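Local structure of P22 protein (Trypanosoma brucei, 3JV1) at residues T46-K49 and E54-I57; K83-G88 and T142-A147. The protein probably serves as a Mam33-family accessory factor for RNA editing specific to cytochrome oxidase subunit II. One frame throughout, in Å; residues are numbered along the deposited sequence.

Both interactions build on the same antiparallel sheet, their centres about 11 Å apart, but use it differently. Interaction 1 joins two adjacent strands through the backbone, and its side chains range from buried isoleucines to partly exposed charged residues. Interaction 2 is wholly buried and apolar across its interface: the helix 135-146 is laid against strand 83-92 through rings and methyl groups, with no hydrogen bond between the segments. Strand 72-80 separates strand 54-63 from strand 83-92. The contacts nevertheless meet where Glu54 OE2 packs 4.1 Å from Tyr144 OH, and Arg148 serves both: it makes a salt bridge with Glu54, takes a hydrogen bond from Lys49, and contacts Tyr144 through a hydrogen bond and a cation-pi interaction.

Interaction 1 (T46-K49 and E54-I57); sequences TMRK and EEII
Lys49 and Ile56 form a hydrogen-bonded antiparallel pair. Ile56 N donates to Lys49 O over 2.7 Å in a nearly straight bond (173° at the hydrogen), while the return bond from Lys49 N to Ile56 O is longer, 3.0 Å, and more bent (149°). Arg48 and Ile57 make the adjoining non-hydrogen-bonded pair, where Arg48 CA approaches Ile56 O at 3.2 Å and Ile57 CA approaches Met47 O at 3.4 Å in CA-H...O contacts. On the face carrying Lys49 and Ile56, the two side chains run alongside each other, and Lys49 CG lies 3.7 Å from Ile56 CB. Lys49 CG sits between its own N and carbonyl carbon (chi1 63°), and the chain then bends at chi3, and NZ makes a hydrogen bond with Arg148 O. Across the other face, Arg48 CD passes 4.0 Å from Glu55 OE2, but the charged groups do not meet: Arg48 NE stays 4.9 Å from that oxygen, so any attraction is probably modest. The contact is part of the beta hairpin of strands 46-51 and 54-63, flanked by strands 35-37 and 72-80, with Met47 packed on Leu154 and Phe157 of helix 152-181.

Interaction 2 (K83-G88 and T142-A147); sequences KALVFG and TSYLSA
Tyr144, whose ring packs on Leu85 and Phe87, is also bound by Arg148: the Tyr144 backbone O accepts a hydrogen bond from Arg148 NH1, and the same arginine makes a cation-pi contact with the Tyr144 ring. Between the strand and the helix themselves the contact is apolar. Leu145 lays its CD2 over one face of the Phe87 ring, 3.7 Å from the centroid and 18° off the normal, a CH-pi contact displaced toward the CD2-CE2 bond of the ring. Leu145 CD1 lies over the same face, 3.8 Å from Phe87 CD1, so the two methyls straddle the ring centre. Phe87 swings its ring anti to the carbonyl carbon (chi1 -65°), meeting a leucine that comes from the opposite direction. Tyr144 runs beside this pair: its CD2 is 4.1 Å from Phe87 CZ, and its CE2 lies 3.7 Å from Leu85 CD1, which approaches the tyrosine ring obliquely. The axes of the two short segments stay 11.7 Å apart at an angle of 105°, a separation bridged by these four buried side chains. Val101 of strand 95-104 touches Leu85 and Phe87, and Phe180 of the second subunit packs on Leu85. Hydrophobic burial and ring-methyl dispersion thus hold helix 135-146 to the sheet, while Arg148 ties Tyr144 at both its backbone oxygen and its ring, which probably helps to hold the side chain in place.

Interaction 1 (T46-K49 and E54-I57)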
# COMPACT_ATOMS: atom_id res chain seq x y z
N THR A 46 -10.29 -6.67 16.31
CA THR A 46 -10.43 -5.38 16.96
C THR A 46 -10.95 -5.58 18.38
O THR A 46 -11.70 -6.52 18.65
CB THR A 46 -11.41 -4.48 16.21
OG1 THR A 46 -12.73 -5.01 16.34
CG2 THR A 46 -11.06 -4.40 14.74
N MET A 47 -10.53 -4.71 19.29
CA MET A 47 -10.97 -4.76 20.68
C MET A 47 -11.58 -3.40 21.02
O MET A 47 -11.13 -2.38 20.51
CB MET A 47 -9.79 -5.03 21.60
CG MET A 47 -9.11 -6.38 21.38
SD MET A 47 -7.72 -6.64 22.51
CE MET A 47 -8.59 -6.72 24.07
N ARG A 48 -12.60 -3.39 21.87
CA ARG A 48 -13.26 -2.15 22.25
C ARG A 48 -13.66 -2.15 23.72
O ARG A 48 -13.93 -3.19 24.31
CB ARG A 48 -14.52 -1.94 21.41
CG ARG A 48 -14.33 -2.09 19.91
CD ARG A 48 -15.60 -1.72 19.17
NE ARG A 48 -15.45 -1.77 17.72
CZ ARG A 48 -15.31 -2.89 17.01
NH1 ARG A 48 -15.29 -4.07 17.61
NH2 ARG A 48 -15.22 -2.83 15.69
N LYS A 49 -13.70 -0.96 24.31
CA LYS A 49 -14.11 -0.80 25.70
C LYS A 49 -14.53 0.64 25.87
O LYS A 49 -14.05 1.52 25.16
CB LYS A 49 -12.97 -1.10 26.67
CG LYS A 49 -11.79 -0.16 26.55
CD LYS A 49 -10.88 -0.21 27.78
CE LYS A 49 -11.54 0.48 28.97
NZ LYS A 49 -10.62 0.60 30.14
N GLU A 54 -16.10 8.20 26.49
CA GLU A 54 -15.26 7.82 25.37
C GLU A 54 -15.30 6.34 25.08
O GLU A 54 -15.67 5.53 25.92
CB GLU A 54 -13.80 8.23 25.60
CG GLU A 54 -13.50 8.92 26.92
CD GLU A 54 -12.02 9.25 27.07
OE1 GLU A 54 -11.19 8.33 26.97
OE2 GLU A 54 -11.69 10.42 27.31
N GLU A 55 -14.93 5.99 23.85
CA GLU A 55 -14.85 4.59 23.48
C GLU A 55 -13.40 4.40 23.07
O GLU A 55 -12.82 5.27 22.42
CB GLU A 55 -15.76 4.25 22.30
CG GLU A 55 -15.70 2.76 21.95
CD GLU A 55 -16.58 2.40 20.78
OE1 GLU A 55 -16.48 3.08 19.74
OE2 GLU A 55 -17.36 1.44 20.90
N ILE A 56 -12.79 3.30 23.50
CA ILE A 56 -11.41 3.03 23.17
C ILE A 56 -11.44 1.85 22.20
O ILE A 56 -12.02 0.81 22.51
CB ILE A 56 -10.60 2.63 24.43
CG1 ILE A 56 -10.96 3.56 25.61
CG2 ILE A 56 -9.11 2.67 24.12
CD1 ILE A 56 -10.70 5.03 25.38
N ILE A 57 -10.81 2.02 21.04
CA ILE A 57 -10.81 0.97 20.03
C ILE A 57 -9.40 0.55 19.66
O ILE A 57 -8.54 1.39 19.38
CB ILE A 57 -11.54 1.44 18.77
CG1 ILE A 57 -12.98 1.81 19.11
CG2 ILE A 57 -11.49 0.35 17.71
CD1 ILE A 57 -13.76 2.40 17.96

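Interaction 2 (K83-G88 and T142-A147)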
# COMPACT_ATOMS: atom_id res chain seq x y z
N LYS A 83 -14.86 13.26 17.73
CA LYS A 83 -13.45 13.41 17.36
C LYS A 83 -12.65 12.23 17.89
O LYS A 83 -13.11 11.49 18.76
CB LYS A 83 -12.89 14.71 17.94
CG LYS A 83 -13.61 15.96 17.49
CD LYS A 83 -13.01 17.21 18.12
CE LYS A 83 -13.78 18.46 17.72
NZ LYS A 83 -13.77 18.67 16.24
N ALA A 84 -11.44 12.04 17.38
CA ALA A 84 -10.62 10.94 17.85
C ALA A 84 -9.13 11.24 17.93
O ALA A 84 -8.57 11.96 17.11
CB ALA A 84 -10.84 9.72 16.97
N LEU A 85 -8.50 10.68 18.96
CA LEU A 85 -7.07 10.78 19.17
C LEU A 85 -6.65 9.39 18.69
O LEU A 85 -7.12 8.39 19.23
CB LEU A 85 -6.75 10.92 20.66
CG LEU A 85 -5.77 12.01 21.11
CD1 LEU A 85 -5.52 11.86 22.61
CD2 LEU A 85 -4.47 11.92 20.34
N VAL A 86 -5.80 9.34 17.67
CA VAL A 86 -5.37 8.06 17.12
C VAL A 86 -3.88 7.79 17.31
O VAL A 86 -3.04 8.50 16.77
CB VAL A 86 -5.71 7.99 15.61
CG1 VAL A 86 -5.41 6.61 15.06
CG2 VAL A 86 -7.19 8.33 15.40
N PHE A 87 -3.58 6.74 18.08
CA PHE A 87 -2.21 6.34 18.36
C PHE A 87 -1.75 5.21 17.45
O PHE A 87 -2.35 4.12 17.45
CB PHE A 87 -2.09 5.87 19.82
CG PHE A 87 -2.35 6.95 20.84
CD1 PHE A 87 -1.29 7.70 21.36
CD2 PHE A 87 -3.64 7.22 21.27
CE1 PHE A 87 -1.53 8.70 22.30
CE2 PHE A 87 -3.89 8.22 22.21
CZ PHE A 87 -2.84 8.96 22.73
N GLY A 88 -0.70 5.47 16.67
CA GLY A 88 -0.16 4.45 15.80
C GLY A 88 0.86 3.75 16.67
O GLY A 88 1.83 4.37 17.10
N THR A 142 1.78 8.56 27.31
CA THR A 142 1.83 7.19 27.83
C THR A 142 0.94 7.02 29.08
O THR A 142 0.24 6.02 29.21
CB THR A 142 3.29 6.74 28.12
OG1 THR A 142 3.30 5.41 28.67
CG2 THR A 142 3.95 7.66 29.10
N SER A 143 0.96 8.00 29.97
CA SER A 143 0.13 7.97 31.18
C SER A 143 -1.36 8.03 30.82
O SER A 143 -2.19 7.40 31.47
CB SER A 143 0.47 9.14 32.09
OG SER A 143 1.84 9.11 32.45
N TYR A 144 -1.69 8.82 29.81
CA TYR A 144 -3.06 8.96 29.33
C TYR A 144 -3.57 7.59 28.83
O TYR A 144 -4.69 7.17 29.12
CB TYR A 144 -3.08 9.99 28.19
CG TYR A 144 -4.42 10.19 27.52
CD1 TYR A 144 -5.36 11.09 28.04
CD2 TYR A 144 -4.72 9.54 26.32
CE1 TYR A 144 -6.56 11.33 27.38
CE2 TYR A 144 -5.92 9.78 25.66
CZ TYR A 144 -6.83 10.67 26.18
OH TYR A 144 -8.00 10.90 25.51
N LEU A 145 -2.72 6.88 28.08
CA LEU A 145 -3.09 5.57 27.57
C LEU A 145 -3.18 4.55 28.71
O LEU A 145 -4.08 3.70 28.73
CB LEU A 145 -2.06 5.10 26.55
CG LEU A 145 -2.06 5.88 25.24
CD1 LEU A 145 -0.83 5.51 24.45
CD2 LEU A 145 -3.33 5.56 24.45
N SER A 146 -2.26 4.64 29.66
CA SER A 146 -2.26 3.72 30.78
C SER A 146 -3.52 3.87 31.65
O SER A 146 -4.07 2.89 32.12
CB SER A 146 -1.01 3.93 31.63
OG SER A 146 -0.87 2.86 32.55
N ALA A 147 -3.98 5.10 31.85
CA ALA A 147 -5.18 5.33 32.65
C ALA A 147 -6.41 4.70 31.99
O ALA A 147 -7.44 4.51 32.63
CB ALA A 147 -5.41 6.82 32.85